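Local atomic coordinates of microbial serine proteinases; subtilisin (Bacillus subtilis, PDB entry 2GKO), a protein that hydrolyses peptide bonds as a calcium-loaded, cold-adapted (psychrophilic) serine endopeptidase of the subtilisin family. Residues A[214-217]-A[218-222]. Sequence-based numbering, arbitrary orientation.
With CA (calcium ion), chain C.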
ATOM      1  N   ALA A 214     -20.728   3.625   7.711  1.00 16.33           N
ATOM      2  CA  ALA A 214     -20.502   3.815   6.278  1.00 18.00           C
ATOM      3  C   ALA A 214     -21.435   4.890   5.705  1.00 18.62           C
ATOM      4  O   ALA A 214     -22.428   5.238   6.323  1.00 19.29           O
ATOM      5  CB  ALA A 214     -20.698   2.500   5.548  1.00 19.12           C
ATOM      6  N   GLY A 215     -21.088   5.418   4.535  1.00 18.84           N
ATOM      7  CA  GLY A 215     -21.967   6.289   3.773  1.00 19.60           C
ATOM      8  C   GLY A 215     -21.860   7.758   4.128  1.00 19.79           C
ATOM      9  O   GLY A 215     -22.647   8.550   3.634  1.00 22.25           O
ATOM     10  N   ASP A 216     -20.908   8.132   4.976  1.00 19.29           N
ATOM     11  CA  ASP A 216     -20.804   9.524   5.450  1.00 18.86           C
ATOM     12  C   ASP A 216     -19.594  10.303   4.904  1.00 18.81           C
ATOM     13  O   ASP A 216     -19.454  11.513   5.157  1.00 18.23           O
ATOM     14  CB  ASP A 216     -20.862   9.586   6.973  1.00 18.74           C
ATOM     15  CG  ASP A 216     -19.741   8.841   7.646  1.00 18.91           C
ATOM     16  OD1 ASP A 216     -19.022   8.104   6.946  1.00 17.70           O
ATOM     17  OD2 ASP A 216     -19.503   8.907   8.874  1.00 20.28           O
ATOM     18  N   TYR A 217     -18.743   9.627   4.134  1.00 18.08           N
ATOM     19  CA  TYR A 217     -17.523  10.224   3.610  1.00 17.96           C
ATOM     20  C   TYR A 217     -16.663  10.829   4.726  1.00 17.76           C
ATOM     21  O   TYR A 217     -16.003  11.860   4.540  1.00 18.15           O
ATOM     22  CB  TYR A 217     -17.844  11.249   2.520  1.00 18.36           C
ATOM     23  CG  TYR A 217     -18.240  10.658   1.180  1.00 16.88           C
ATOM     24  CD1 TYR A 217     -19.580  10.617   0.785  1.00 18.12           C
ATOM     25  CD2 TYR A 217     -17.290  10.161   0.288  1.00 15.81           C
ATOM     26  CE1 TYR A 217     -19.952  10.113  -0.434  1.00 17.32           C
ATOM     27  CE2 TYR A 217     -17.661   9.653  -0.937  1.00 15.99           C
ATOM     28  CZ  TYR A 217     -19.006   9.623  -1.299  1.00 16.42           C
ATOM     29  OH  TYR A 217     -19.412   9.135  -2.532  1.00 16.97           O
ATOM     30  N   VAL A 218     -16.669  10.171   5.874  1.00 16.81           N
ATOM     31  CA  VAL A 218     -15.836  10.532   7.011  1.00 17.01           C
ATOM     32  C   VAL A 218     -15.303   9.233   7.599  1.00 16.87           C
ATOM     33  O   VAL A 218     -16.083   8.336   7.913  1.00 17.23           O
ATOM     34  CB  VAL A 218     -16.649  11.280   8.095  1.00 17.40           C
ATOM     35  CG1 VAL A 218     -15.838  11.483   9.341  1.00 17.84           C
ATOM     36  CG2 VAL A 218     -17.164  12.616   7.550  1.00 18.41           C
ATOM     37  N   ILE A 219     -13.991   9.120   7.751  1.00 16.49           N
ATOM     38  CA  ILE A 219     -13.392   7.864   8.204  1.00 16.14           C
ATOM     39  C   ILE A 219     -13.384   7.748   9.718  1.00 16.04           C
ATOM     40  O   ILE A 219     -12.787   8.565  10.418  1.00 17.26           O
ATOM     41  CB  ILE A 219     -11.952   7.709   7.661  1.00 16.24           C
ATOM     42  CG1 ILE A 219     -11.948   7.720   6.129  1.00 15.18           C
ATOM     43  CG2 ILE A 219     -11.256   6.478   8.289  1.00 16.25           C
ATOM     44  CD1 ILE A 219     -12.636   6.539   5.456  1.00 15.32           C
ATOM     45  N   GLN A 220     -14.051   6.697  10.199  1.00 15.06           N
ATOM     46  CA  GLN A 220     -13.963   6.248  11.566  1.00 14.91           C
ATOM     47  C   GLN A 220     -13.243   4.913  11.592  1.00 14.79           C
ATOM     48  O   GLN A 220     -13.057   4.288  10.547  1.00 14.50           O
ATOM     49  CB  GLN A 220     -15.372   6.071  12.171  1.00 15.02           C
ATOM     50  CG  GLN A 220     -16.176   7.375  12.293  1.00 16.35           C
ATOM     51  CD  GLN A 220     -17.040   7.714  11.094  1.00 16.89           C
ATOM     52  OE1 GLN A 220     -17.403   6.861  10.302  1.00 17.76           O
ATOM     53  NE2 GLN A 220     -17.398   8.996  10.970  1.00 18.54           N
ATOM     54  N   LYS A 221     -12.847   4.499  12.786  1.00 15.17           N
ATOM     55  CA  LYS A 221     -12.357   3.144  13.019  1.00 14.97           C
ATOM     56  C   LYS A 221     -13.341   2.150  12.401  1.00 15.17           C
ATOM     57  O   LYS A 221     -14.559   2.234  12.639  1.00 16.01           O
ATOM     58  CB  LYS A 221     -12.188   2.893  14.521  1.00 15.37           C
ATOM     59  CG  LYS A 221     -11.517   1.594  14.896  1.00 17.06           C
ATOM     60  CD  LYS A 221     -11.292   1.488  16.391  1.00 18.33           C
ATOM     61  CE  LYS A 221     -10.514   0.221  16.744  1.00 16.84           C
ATOM     62  NZ  LYS A 221     -10.220   0.081  18.230  1.00 16.88           N
ATOM     63  N   GLY A 222     -12.829   1.229  11.591  1.00 13.58           N
ATOM     64  CA  GLY A 222     -13.657   0.207  10.960  1.00 13.20           C
ATOM     65  C   GLY A 222     -14.124   0.474   9.538  1.00 12.40           C
ATOM     66  O   GLY A 222     -14.788  -0.358   8.926  1.00 12.30           O
TER
HETATM   67 CA    CA C 611     -17.538   6.574   8.041  1.00 15.28          CA
HETATM   68  O   HOH W   1     -17.068   5.884   5.775  1.00 14.26           O
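Asp216 and Gln220 reach from opposite directions toward one calcium ion and divide their polar ends in the same way: one oxygen goes to the metal, the other atom to the partner side chain. Asp216 OD1 binds the calcium at 2.4 Å, whereas Asp216 OD2 stands 3.2 Å from it, too far for a metal bond, so the carboxylate coordinates through a single oxygen. Gln220 OE1 binds the ion at 2.3 Å. The second link is the hydrogen bond from Gln220 NE2 to Asp216 OD2, 3.0 Å long with an N-H...O angle of 151°. It arrives on the syn side of the carboxylate, somewhat out of its plane, yet nearly within the amide plane of Gln220; the two planes are turned 43° apart. Two contacts on each flat group should limit its rotation, and the metal bond and the hydrogen bond together are consistent with this orientation of the amide. A bend at chi2 folds the Gln220 chain back to the ion, while Asp216 places CG between its backbone N and carbonyl carbon (chi1 61°), which puts OD1 within bonding distance of the calcium. Between these two ligands in sequence, Val218 O binds the calcium at 2.3 Å. Val218 N makes a weak hydrogen bond of 3.3 Å to Asp216 OD1. These alternate residues thus supply three of the ion's six ligands. Val218 O is 3.1 Å from Asp216 OD1, a closeness that the positive charge of the calcium probably makes tolerable. A water completes the local set, with Thr213 O and Asp223 OD1 as the remaining protein ligands. Tyr217 turns away and packs edge-to-face on Phe303. The arrangement is a surface calcium-binding loop, joining strands 199-202 and 226-229 of the subtilisin fold.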